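Local atomic coordinates of cyclic UMP-AMP synthase (Rhodothermus marinus SG0.5JP17-172, PDB entry 6E0K), a protein that joins UTP and ATP into the cyclic dinucleotide 3',3'-cUAMP, the second messenger of a CBASS system that protects bacteria against phage. Residues T53-D58 against N195-L200; N73-T76 against R82-F85; E216-N221 against D258-F263; K21-S26 against L126-V131. All blocks are in the same frame, centred on the assembly; numbering follows the deposited sequence.

Contact 1: residues T53-D58 against N195-L200; sequences TNIRGD and NARTYL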
loop_
_atom_site.group_PDB
_atom_site.type_symbol
_atom_site.label_atom_id
_atom_site.label_comp_id
_atom_site.label_asym_id
_atom_site.label_seq_id
_atom_site.Cartn_x
_atom_site.Cartn_y
_atom_site.Cartn_z
ATOM N N THR A 53 -1.252 2.269 9.190
ATOM C CA THR A 53 -2.113 1.105 9.335
ATOM C C THR A 53 -1.345 -0.137 9.750
ATOM O O THR A 53 -1.903 -1.238 9.705
ATOM C CB THR A 53 -2.870 0.833 8.032
ATOM O OG1 THR A 53 -1.927 0.642 6.974
ATOM C CG2 THR A 53 -3.760 2.009 7.683
ATOM N N ASN A 54 -0.097 0.010 10.198
ATOM C CA ASN A 54 0.663 -1.144 10.666
ATOM C C ASN A 54 0.109 -1.662 11.996
ATOM O O ASN A 54 -0.140 -0.886 12.927
ATOM C CB ASN A 54 2.147 -0.781 10.818
ATOM C CG ASN A 54 2.367 0.390 11.758
ATOM O OD1 ASN A 54 1.917 1.511 11.487
ATOM N ND2 ASN A 54 3.069 0.143 12.857
ATOM N N ILE A 55 -0.124 -2.975 12.071
ATOM C CA ILE A 55 -0.604 -3.576 13.316
ATOM C C ILE A 55 0.524 -4.178 14.139
ATOM O O ILE A 55 0.295 -4.567 15.297
ATOM C CB ILE A 55 -1.707 -4.628 13.053
ATOM C CG1 ILE A 55 -1.200 -5.743 12.136
ATOM C CG2 ILE A 55 -2.956 -3.950 12.477
ATOM C CD1 ILE A 55 -2.168 -6.914 11.994
ATOM N N ARG A 56 1.738 -4.245 13.595
ATOM C CA ARG A 56 2.922 -4.634 14.349
ATOM C C ARG A 56 3.984 -3.555 14.201
ATOM O O ARG A 56 3.879 -2.652 13.361
ATOM C CB ARG A 56 3.487 -5.984 13.879
ATOM C CG ARG A 56 2.461 -7.122 13.867
ATOM C CD ARG A 56 3.128 -8.451 13.595
ATOM N NE ARG A 56 4.199 -8.693 14.557
ATOM C CZ ARG A 56 4.036 -9.281 15.736
ATOM N NH1 ARG A 56 2.836 -9.706 16.117
ATOM N NH2 ARG A 56 5.079 -9.451 16.538
ATOM N N GLY A 57 5.025 -3.669 15.023
ATOM C CA GLY A 57 6.176 -2.796 14.911
ATOM C C GLY A 57 7.402 -3.460 14.344
ATOM O O GLY A 57 8.473 -2.825 14.323
ATOM N N ASP A 58 7.315 -4.709 13.888
ATOM C CA ASP A 58 8.483 -5.472 13.468
ATOM C C ASP A 58 8.356 -6.013 12.051
ATOM O O ASP A 58 9.145 -6.883 11.657
ATOM C CB ASP A 58 8.763 -6.615 14.458
ATOM C CG ASP A 58 7.627 -7.626 14.546
ATOM O OD1 ASP A 58 6.611 -7.484 13.832
ATOM O OD2 ASP A 58 7.752 -8.582 15.355
ATOM N N ASN A 195 -6.485 -6.542 12.384
ATOM C CA ASN A 195 -6.279 -7.412 13.539
ATOM C C ASN A 195 -7.387 -8.455 13.681
ATOM O O ASN A 195 -7.117 -9.583 14.120
ATOM C CB ASN A 195 -6.156 -6.575 14.808
ATOM C CG ASN A 195 -4.707 -6.273 15.174
ATOM O OD1 ASN A 195 -3.825 -7.141 15.108
ATOM N ND2 ASN A 195 -4.453 -5.031 15.552
ATOM N N ALA A 196 -8.625 -8.107 13.327
ATOM C CA ALA A 196 -9.689 -9.111 13.324
ATOM C C ALA A 196 -9.368 -10.233 12.342
ATOM O O ALA A 196 -9.481 -11.418 12.673
ATOM C CB ALA A 196 -11.023 -8.451 12.984
ATOM N N ARG A 197 -8.946 -9.862 11.130
ATOM C CA ARG A 197 -8.505 -10.829 10.129
ATOM C C ARG A 197 -7.381 -11.715 10.660
ATOM O O ARG A 197 -7.440 -12.946 10.556
ATOM C CB ARG A 197 -8.051 -10.068 8.875
ATOM C CG ARG A 197 -7.326 -10.889 7.818
ATOM C CD ARG A 197 -6.358 -9.986 7.054
ATOM N NE ARG A 197 -5.341 -9.489 7.960
ATOM C CZ ARG A 197 -4.410 -8.580 7.677
ATOM N NH1 ARG A 197 -4.306 -8.000 6.474
ATOM N NH2 ARG A 197 -3.554 -8.249 8.629
ATOM N N THR A 198 -6.336 -11.102 11.220
ATOM C CA THR A 198 -5.174 -11.858 11.678
ATOM C C THR A 198 -5.521 -12.757 12.861
ATOM O O THR A 198 -5.011 -13.877 12.962
ATOM C CB THR A 198 -4.046 -10.881 12.008
ATOM O OG1 THR A 198 -3.639 -10.254 10.787
ATOM C CG2 THR A 198 -2.854 -11.587 12.643
ATOM N N TYR A 199 -6.410 -12.299 13.743
ATOM C CA TYR A 199 -6.915 -13.162 14.807
ATOM C C TYR A 199 -7.532 -14.438 14.237
ATOM O O TYR A 199 -7.285 -15.540 14.747
ATOM C CB TYR A 199 -7.926 -12.381 15.651
ATOM C CG TYR A 199 -8.751 -13.199 16.617
ATOM C CD1 TYR A 199 -10.001 -13.671 16.262
ATOM C CD2 TYR A 199 -8.291 -13.455 17.892
ATOM C CE1 TYR A 199 -10.758 -14.412 17.143
ATOM C CE2 TYR A 199 -9.051 -14.184 18.780
ATOM C CZ TYR A 199 -10.279 -14.660 18.393
ATOM O OH TYR A 199 -11.042 -15.395 19.267
ATOM N N LEU A 200 -8.304 -14.310 13.150
ATOM C CA LEU A 200 -8.928 -15.487 12.551
ATOM C C LEU A 200 -7.904 -16.367 11.849
ATOM O O LEU A 200 -7.965 -17.599 11.947
ATOM C CB LEU A 200 -10.024 -15.051 11.577
ATOM C CG LEU A 200 -11.275 -14.488 12.245
ATOM C CD1 LEU A 200 -12.161 -13.901 11.174
ATOM C CD2 LEU A 200 -12.011 -15.585 12.992
HETATM O O HOH W 1 -1.999 -3.758 16.644
HETATM O O HOH W 2 -1.111 -7.251 15.652
#
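N195 lays its amide against I55, and two waters complete the join. ND2 lies 3.6 Å from CG2 of I55, while OD1 of N195 sits 3.5 Å from CD1 of the same isoleucine, so the amide spans both branches. The first water accepts from N195 ND2 and donates to I55 O; the second donates both to N195 OD1 and to I55 O, at 2.8 Å from OD1. One backbone carbonyl is thus tied to both ends of the amide without a direct bond. ND2 is also bonded to W11 O, which helps fix which way round the amide lies. The loop bearing I55 belongs to the nucleotidyltransferase domain, between helix 47-50 and strand 61-68, and here it meets helix 186-202, which carries the ATP-binding K194. Next comes R197, whose chain bends at chi3 (64°) and brings NH2 to 3.9 Å from I55 CD1, the methyl lying at the guanidinium edge. NH2 donates to OG1 of T198 at 2.9 Å, and NH1 is bonded to A210 O and to OG of the ATP-binding S212. T198 ends the row: its OG1 stands 3.8 Å from I55 CD1 and is also hydrogen-bonded to K194 O, back along the helix.

Contact 2: residues N73-T76 against R82-F85; sequences NNLT and RFGF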
loop_
_atom_site.group_PDB
_atom_site.type_symbol
_atom_site.label_atom_id
_atom_site.label_comp_id
_atom_site.label_asym_id
_atom_site.label_seq_id
_atom_site.Cartn_x
_atom_site.Cartn_y
_atom_site.Cartn_z
ATOM N N ASN A 73 6.286 7.923 -19.095
ATOM C CA ASN A 73 5.010 8.577 -19.364
ATOM C C ASN A 73 4.261 7.808 -20.437
ATOM O O ASN A 73 4.774 6.849 -21.018
ATOM C CB ASN A 73 5.235 10.019 -19.807
ATOM C CG ASN A 73 6.130 10.094 -21.016
ATOM O OD1 ASN A 73 5.689 9.804 -22.117
ATOM N ND2 ASN A 73 7.403 10.436 -20.809
ATOM N N ASN A 74 3.036 8.259 -20.705
ATOM C CA ASN A 74 2.179 7.692 -21.737
ATOM C C ASN A 74 2.033 8.607 -22.946
ATOM O O ASN A 74 1.076 8.456 -23.711
ATOM C CB ASN A 74 0.797 7.379 -21.162
ATOM C CG ASN A 74 0.068 8.625 -20.696
ATOM O OD1 ASN A 74 0.683 9.650 -20.397
ATOM N ND2 ASN A 74 -1.257 8.548 -20.653
ATOM N N LEU A 75 2.954 9.546 -23.132
ATOM C CA LEU A 75 2.849 10.506 -24.219
ATOM C C LEU A 75 3.195 9.885 -25.562
ATOM O O LEU A 75 4.067 9.015 -25.664
ATOM C CB LEU A 75 3.795 11.683 -23.975
ATOM C CG LEU A 75 3.510 12.488 -22.718
ATOM C CD1 LEU A 75 4.716 13.385 -22.432
ATOM C CD2 LEU A 75 2.234 13.303 -22.972
ATOM N N THR A 76 2.521 10.373 -26.608
ATOM C CA THR A 76 2.916 10.069 -27.968
ATOM C C THR A 76 4.098 10.938 -28.363
ATOM O O THR A 76 4.433 11.919 -27.696
ATOM C CB THR A 76 1.775 10.321 -28.949
ATOM O OG1 THR A 76 1.494 11.731 -28.978
ATOM C CG2 THR A 76 0.528 9.540 -28.541
ATOM N N ARG A 82 5.365 18.657 -28.680
ATOM C CA ARG A 82 4.680 19.895 -28.310
ATOM C C ARG A 82 5.149 20.419 -26.956
ATOM O O ARG A 82 5.118 21.630 -26.716
ATOM C CB ARG A 82 3.168 19.672 -28.295
ATOM C CG ARG A 82 2.574 19.364 -29.672
ATOM C CD ARG A 82 2.656 20.570 -30.611
ATOM N NE ARG A 82 1.957 20.312 -31.867
ATOM C CZ ARG A 82 1.790 21.208 -32.839
ATOM N NH1 ARG A 82 2.264 22.440 -32.708
ATOM N NH2 ARG A 82 1.136 20.868 -33.941
ATOM N N PHE A 83 5.580 19.529 -26.068
ATOM C CA PHE A 83 6.057 19.913 -24.745
ATOM C C PHE A 83 7.550 20.204 -24.708
ATOM O O PHE A 83 8.061 20.613 -23.658
ATOM C CB PHE A 83 5.742 18.808 -23.727
ATOM C CG PHE A 83 4.298 18.705 -23.337
ATOM C CD1 PHE A 83 3.506 19.831 -23.198
ATOM C CD2 PHE A 83 3.751 17.464 -23.058
ATOM C CE1 PHE A 83 2.177 19.719 -22.810
ATOM C CE2 PHE A 83 2.417 17.331 -22.676
ATOM C CZ PHE A 83 1.630 18.459 -22.545
ATOM N N GLY A 84 8.274 19.998 -25.811
ATOM C CA GLY A 84 9.705 20.244 -25.790
ATOM C C GLY A 84 10.518 19.199 -25.052
ATOM O O GLY A 84 11.629 19.489 -24.614
ATOM N N PHE A 85 10.013 17.973 -24.952
ATOM C CA PHE A 85 10.694 16.913 -24.224
ATOM C C PHE A 85 11.713 16.202 -25.104
ATOM O O PHE A 85 11.537 16.053 -26.323
ATOM C CB PHE A 85 9.684 15.885 -23.689
ATOM C CG PHE A 85 8.757 16.419 -22.627
ATOM C CD1 PHE A 85 9.042 17.588 -21.944
ATOM C CD2 PHE A 85 7.584 15.730 -22.305
ATOM C CE1 PHE A 85 8.180 18.066 -20.947
ATOM C CE2 PHE A 85 6.719 16.203 -21.316
ATOM C CZ PHE A 85 7.016 17.374 -20.645
#
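L75 splits its two methyls between two phenylalanines, and both are met at the ring edge. L75 CD1 lies in the plane of the F85 ring, 3.6 Å from CE2 and 3.7 Å from CD2 of F85, so it sits beside that ring bond. L75 CD2 takes the other partner, 4.0 Å from CE2 of F83 and near the plane of that ring. The leucine crosses each phenylalanine at about a right angle. With F85 CG beside its own backbone N (chi1 -67°), the ring turns one face to F83, whose CB stands 3.5 Å above its centre. The contact is wholly apolar, with no hydrogen bond from one segment to the other. The backbone before the leucine is set by an Asx turn: L75 N donates to OD1 of N73 at 2.9 Å, lying in the plane of the N73 side-chain carbonyl and meeting one of its lone pairs. On the other segment, G84 has positive phi (74°) and closes a Schellman motif that turns the chain out of its helix and on to F85. The pair therefore brackets helix 77-82, with T76 as its N-cap. Y139, just past strand 127-138, touches L75, F83 and F85, while F71 of strand 71-73 meets the F85 ring edge-to-face.

Contact 3: residues E216-N221 against D258-F263; sequences ECLLYN and DLFGEF
L259 reaches from its loop to helix 212-220, and its two methyls do most of the work. Its CB starts toward the helix, and with CG anti to the backbone N (chi1 176°) the branch point is carried on in that direction. CG itself rests over the centre of the neighbouring F260 ring, 3.9 Å above its plane, so the aromatic face supports the leucine from within its own segment. At the tip the methyls part. L259 CD1 meets CB of C217 at 3.7 Å, touching the cysteine at the base of its side chain. L259 CD2 also approaches C217 CB, at 4.0 Å, but comes nearer to the backbone of the next residue, 3.8 Å from L218 N. F260 then adds a second touch: its CZ, at the ring edge, lies 4.1 Å from CD1 of L218, the two side chains crossing obliquely. Within the first segment N221 ND2 donates to C217 O at 2.8 Å and also bonds to R251 O. This largely buried, apolar contact joins the helix that carries the ATP-binding S212 to the loop that carries the ATP-binding E265; the C217 side chain is about 10 Å from that of S212, and the L259 side chain about 9 Å from that of E265. Helix 269-285 packs on F260 through A272 and on L218 through F275, while L242 of helix 231-244 also touches L218.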
loop_
_atom_site.group_PDB
_atom_site.type_symbol
_atom_site.label_atom_id
_atom_site.label_comp_id
_atom_site.label_asym_id
_atom_site.label_seq_id
_atom_site.Cartn_x
_atom_site.Cartn_y
_atom_site.Cartn_z
ATOM N N GLU A 216 -7.394 -2.204 2.730
ATOM C CA GLU A 216 -7.423 -0.741 2.792
ATOM C C GLU A 216 -8.257 -0.168 1.661
ATOM O O GLU A 216 -9.096 0.717 1.873
ATOM C CB GLU A 216 -6.002 -0.164 2.743
ATOM C CG GLU A 216 -5.208 -0.429 4.002
ATOM C CD GLU A 216 -3.924 0.394 4.124
ATOM O OE1 GLU A 216 -3.714 1.409 3.399
ATOM O OE2 GLU A 216 -3.099 -0.009 4.959
ATOM N N CYS A 217 -8.042 -0.669 0.442
ATOM C CA CYS A 217 -8.810 -0.181 -0.698
ATOM C C CYS A 217 -10.297 -0.467 -0.530
ATOM O O CYS A 217 -11.137 0.369 -0.877
ATOM C CB CYS A 217 -8.291 -0.804 -1.998
ATOM S SG CYS A 217 -6.634 -0.246 -2.483
ATOM N N LEU A 218 -10.644 -1.649 -0.007
ATOM C CA LEU A 218 -12.049 -1.977 0.203
ATOM C C LEU A 218 -12.693 -0.983 1.158
ATOM O O LEU A 218 -13.766 -0.431 0.880
ATOM C CB LEU A 218 -12.174 -3.405 0.743
ATOM C CG LEU A 218 -13.602 -3.916 0.945
ATOM C CD1 LEU A 218 -14.225 -4.259 -0.413
ATOM C CD2 LEU A 218 -13.623 -5.129 1.876
ATOM N N LEU A 219 -12.018 -0.711 2.277
ATOM C CA LEU A 219 -12.568 0.208 3.269
ATOM C C LEU A 219 -12.584 1.649 2.776
ATOM O O LEU A 219 -13.450 2.437 3.193
ATOM C CB LEU A 219 -11.755 0.089 4.562
ATOM C CG LEU A 219 -11.905 -1.291 5.214
ATOM C CD1 LEU A 219 -10.880 -1.488 6.338
ATOM C CD2 LEU A 219 -13.326 -1.530 5.739
ATOM N N TYR A 220 -11.653 2.012 1.892
ATOM C CA TYR A 220 -11.643 3.365 1.349
ATOM C C TYR A 220 -12.951 3.692 0.640
ATOM O O TYR A 220 -13.382 4.854 0.624
ATOM C CB TYR A 220 -10.463 3.532 0.391
ATOM C CG TYR A 220 -10.384 4.928 -0.163
ATOM C CD1 TYR A 220 -9.857 5.960 0.597
ATOM C CD2 TYR A 220 -10.852 5.211 -1.434
ATOM C CE1 TYR A 220 -9.792 7.242 0.104
ATOM C CE2 TYR A 220 -10.792 6.498 -1.935
ATOM C CZ TYR A 220 -10.262 7.497 -1.164
ATOM O OH TYR A 220 -10.200 8.783 -1.658
ATOM N N ASN A 221 -13.603 2.683 0.070
ATOM C CA ASN A 221 -14.832 2.900 -0.681
ATOM C C ASN A 221 -16.070 3.058 0.190
ATOM O O ASN A 221 -17.140 3.399 -0.342
ATOM C CB ASN A 221 -15.029 1.745 -1.656
ATOM C CG ASN A 221 -14.167 1.886 -2.879
ATOM O OD1 ASN A 221 -14.582 2.516 -3.843
ATOM N ND2 ASN A 221 -12.949 1.344 -2.840
ATOM N N ASP A 258 -8.685 0.076 -10.667
ATOM C CA ASP A 258 -9.827 -0.697 -10.201
ATOM C C ASP A 258 -9.386 -1.693 -9.141
ATOM O O ASP A 258 -8.337 -2.333 -9.267
ATOM C CB ASP A 258 -10.492 -1.453 -11.346
ATOM C CG ASP A 258 -11.264 -0.548 -12.272
ATOM O OD1 ASP A 258 -11.531 0.611 -11.895
ATOM O OD2 ASP A 258 -11.622 -1.013 -13.371
ATOM N N LEU A 259 -10.211 -1.845 -8.108
ATOM C CA LEU A 259 -9.879 -2.794 -7.055
ATOM C C LEU A 259 -10.098 -4.231 -7.514
ATOM O O LEU A 259 -9.343 -5.132 -7.127
ATOM C CB LEU A 259 -10.705 -2.499 -5.801
ATOM C CG LEU A 259 -10.539 -3.477 -4.632
ATOM C CD1 LEU A 259 -9.064 -3.613 -4.257
ATOM C CD2 LEU A 259 -11.340 -2.986 -3.455
ATOM N N PHE A 260 -11.117 -4.469 -8.335
ATOM C CA PHE A 260 -11.519 -5.814 -8.722
ATOM C C PHE A 260 -11.290 -6.054 -10.207
ATOM O O PHE A 260 -11.606 -5.200 -11.043
ATOM C CB PHE A 260 -12.988 -6.058 -8.375
ATOM C CG PHE A 260 -13.271 -5.938 -6.916
ATOM C CD1 PHE A 260 -12.717 -6.844 -6.028
ATOM C CD2 PHE A 260 -14.067 -4.914 -6.418
ATOM C CE1 PHE A 260 -12.948 -6.732 -4.684
ATOM C CE2 PHE A 260 -14.304 -4.800 -5.065
ATOM C CZ PHE A 260 -13.743 -5.717 -4.195
ATOM N N GLY A 261 -10.763 -7.228 -10.525
ATOM C CA GLY A 261 -10.496 -7.562 -11.910
ATOM C C GLY A 261 -9.756 -8.875 -12.004
ATOM O O GLY A 261 -9.584 -9.585 -11.012
ATOM N N GLU A 262 -9.308 -9.184 -13.221
ATOM C CA GLU A 262 -8.718 -10.484 -13.510
ATOM C C GLU A 262 -7.212 -10.540 -13.298
ATOM O O GLU A 262 -6.651 -11.641 -13.275
ATOM C CB GLU A 262 -9.042 -10.898 -14.946
ATOM C CG GLU A 262 -10.485 -11.296 -15.115
ATOM C CD GLU A 262 -10.955 -12.186 -13.982
ATOM O OE1 GLU A 262 -10.331 -13.247 -13.760
ATOM O OE2 GLU A 262 -11.933 -11.812 -13.298
ATOM N N PHE A 263 -6.550 -9.402 -13.148
ATOM C CA PHE A 263 -5.111 -9.421 -12.953
ATOM C C PHE A 263 -4.764 -9.715 -11.492
ATOM O O PHE A 263 -5.568 -9.453 -10.592
ATOM C CB PHE A 263 -4.507 -8.088 -13.376
ATOM C CG PHE A 263 -4.620 -7.818 -14.849
ATOM C CD1 PHE A 263 -3.665 -8.304 -15.728
ATOM C CD2 PHE A 263 -5.681 -7.085 -15.358
ATOM C CE1 PHE A 263 -3.764 -8.062 -17.087
ATOM C CE2 PHE A 263 -5.786 -6.837 -16.717
ATOM C CZ PHE A 263 -4.826 -7.326 -17.580
#

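Contact 4: residues K21-S26 against L126-V131; sequences KKTHES and LPADVV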
loop_
_atom_site.group_PDB
_atom_site.type_symbol
_atom_site.label_atom_id
_atom_site.label_comp_id
_atom_site.label_asym_id
_atom_site.label_seq_id
_atom_site.Cartn_x
_atom_site.Cartn_y
_atom_site.Cartn_z
ATOM N N LYS A 21 10.720 4.262 11.076
ATOM C CA LYS A 21 11.190 5.584 10.677
ATOM C C LYS A 21 12.714 5.636 10.605
ATOM O O LYS A 21 13.275 6.214 9.669
ATOM C CB LYS A 21 10.645 6.647 11.632
ATOM C CG LYS A 21 9.172 6.989 11.332
ATOM C CD LYS A 21 8.573 7.949 12.352
ATOM C CE LYS A 21 7.108 8.222 12.039
ATOM N NZ LYS A 21 6.420 8.958 13.137
ATOM N N LYS A 22 13.398 5.002 11.553
ATOM C CA LYS A 22 14.858 4.980 11.506
ATOM C C LYS A 22 15.366 4.156 10.339
ATOM O O LYS A 22 16.440 4.456 9.798
ATOM C CB LYS A 22 15.435 4.419 12.805
ATOM C CG LYS A 22 15.087 5.215 14.041
ATOM C CD LYS A 22 15.515 6.633 13.906
ATOM C CE LYS A 22 17.019 6.750 13.929
ATOM N NZ LYS A 22 17.408 8.115 14.369
ATOM N N THR A 23 14.625 3.115 9.944
ATOM C CA THR A 23 14.993 2.355 8.751
ATOM C C THR A 23 14.950 3.249 7.523
ATOM O O THR A 23 15.869 3.246 6.690
ATOM C CB THR A 23 14.051 1.156 8.585
ATOM O OG1 THR A 23 14.104 0.348 9.765
ATOM C CG2 THR A 23 14.444 0.299 7.373
ATOM N N HIS A 24 13.883 4.038 7.405
ATOM C CA HIS A 24 13.765 5.017 6.329
ATOM C C HIS A 24 14.942 5.992 6.341
ATOM O O HIS A 24 15.592 6.230 5.305
ATOM C CB HIS A 24 12.422 5.736 6.502
ATOM C CG HIS A 24 12.192 6.854 5.542
ATOM N ND1 HIS A 24 11.316 7.885 5.807
ATOM C CD2 HIS A 24 12.672 7.076 4.293
ATOM C CE1 HIS A 24 11.288 8.710 4.774
ATOM N NE2 HIS A 24 12.112 8.248 3.849
ATOM N N GLU A 25 15.247 6.547 7.517
ATOM C CA GLU A 25 16.341 7.505 7.627
ATOM C C GLU A 25 17.674 6.853 7.299
ATOM O O GLU A 25 18.548 7.493 6.713
ATOM C CB GLU A 25 16.367 8.106 9.034
ATOM C CG GLU A 25 15.109 8.910 9.360
ATOM C CD GLU A 25 15.053 9.389 10.805
ATOM O OE1 GLU A 25 16.024 9.158 11.559
ATOM O OE2 GLU A 25 14.031 10.003 11.184
ATOM N N SER A 26 17.826 5.568 7.629
ATOM C CA SER A 26 19.054 4.851 7.281
ATOM C C SER A 26 19.231 4.721 5.770
ATOM O O SER A 26 20.313 5.006 5.242
ATOM C CB SER A 26 19.048 3.470 7.942
ATOM O OG SER A 26 20.240 2.761 7.645
ATOM N N LEU A 126 15.199 -2.220 10.902
ATOM C CA LEU A 126 14.409 -3.285 10.302
ATOM C C LEU A 126 14.870 -3.596 8.886
ATOM O O LEU A 126 15.553 -2.790 8.245
ATOM C CB LEU A 126 12.920 -2.903 10.261
ATOM C CG LEU A 126 12.259 -2.971 11.633
ATOM C CD1 LEU A 126 10.977 -2.169 11.616
ATOM C CD2 LEU A 126 11.986 -4.414 12.027
ATOM N N PRO A 127 14.497 -4.756 8.358
ATOM C CA PRO A 127 14.732 -5.015 6.941
ATOM C C PRO A 127 13.877 -4.086 6.099
ATOM O O PRO A 127 12.743 -3.754 6.457
ATOM C CB PRO A 127 14.307 -6.479 6.762
ATOM C CG PRO A 127 14.247 -7.046 8.150
ATOM C CD PRO A 127 13.845 -5.896 9.023
ATOM N N ALA A 128 14.444 -3.652 4.980
ATOM C CA ALA A 128 13.781 -2.752 4.062
ATOM C C ALA A 128 13.552 -3.464 2.737
ATOM O O ALA A 128 14.426 -4.179 2.236
ATOM C CB ALA A 128 14.606 -1.480 3.848
ATOM N N ASP A 129 12.361 -3.294 2.195
ATOM C CA ASP A 129 12.029 -3.762 0.858
ATOM C C ASP A 129 11.971 -2.517 -0.013
ATOM O O ASP A 129 11.052 -1.704 0.128
ATOM C CB ASP A 129 10.700 -4.512 0.867
ATOM C CG ASP A 129 10.468 -5.296 -0.397
ATOM O OD1 ASP A 129 11.384 -6.038 -0.813
ATOM O OD2 ASP A 129 9.363 -5.178 -0.968
ATOM N N VAL A 130 12.973 -2.343 -0.874
ATOM C CA VAL A 130 13.213 -1.075 -1.560
ATOM C C VAL A 130 12.731 -1.189 -2.997
ATOM O O VAL A 130 13.257 -1.993 -3.771
ATOM C CB VAL A 130 14.698 -0.684 -1.514
ATOM C CG1 VAL A 130 14.915 0.635 -2.224
ATOM C CG2 VAL A 130 15.186 -0.575 -0.064
ATOM N N VAL A 131 11.736 -0.379 -3.356
ATOM C CA VAL A 131 11.270 -0.291 -4.738
ATOM C C VAL A 131 12.047 0.824 -5.428
ATOM O O VAL A 131 11.957 1.993 -5.037
ATOM C CB VAL A 131 9.760 -0.032 -4.804
ATOM C CG1 VAL A 131 9.347 0.213 -6.253
ATOM C CG2 VAL A 131 8.989 -1.209 -4.242
#
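T23 lays both branches of its side chain against L126 and A128. Its OG1 accepts a hydrogen bond from L126 N at 3.0 Å, with an N-H...O angle of 157°, and lies 3.5 Å from CB of L126. OG1 also has a bond to T19 O, one turn back in its own helix, so a single hydroxyl ties that helical carbonyl to the backbone of the other segment. The methyl goes the other way: CG2, anti to the backbone N with OG1 beside it (chi1 -57°), stands 3.4 Å from L126 O and 4.0 Å from CB of A128. The hydroxyl serves the N-H of L126 while the methyl lies against that residue's carbonyl oxygen, which is hydrogen-bonded to T123, and against the alanine. L126 and T23 cross at about a right angle. One residue beyond A128 is D129, a magnesium ligand, which is salt-bridged to K120 and hydrogen-bonded to T118. Helix 18-32 packs behind a strand of the nucleotidyltransferase sheet that bears a metal-binding carboxylate. Strand 61-68 runs parallel to this strand and touches T23 through V61, strand 119-122 pairs with it antiparallel, and I27 of the helix adds to the cover on A128.

Contact 3 is the buried one; contacts 1, 2 and 4 are partly buried, and contact 2 lies farthest from the chain's centre. Contacts 2 and 3 are apolar across their segments, yet one brackets a short helix and the other joins a loop to a helix. Contact 4 adds a direct hydrogen bond from the backbone N of L126 to the threonine hydroxyl of the helix, whereas contact 1 combines packing of one isoleucine with two bridging waters. No helix or strand is shared outright, but contacts 1 and 3 use the successive helices 186-202 and 212-220, and the T53 side chain of the first reaches E216 of the second. Contacts 1 and 4 touch where L126 packs on the carbonyls of G57 and D58. Contact 2 touches none of the others.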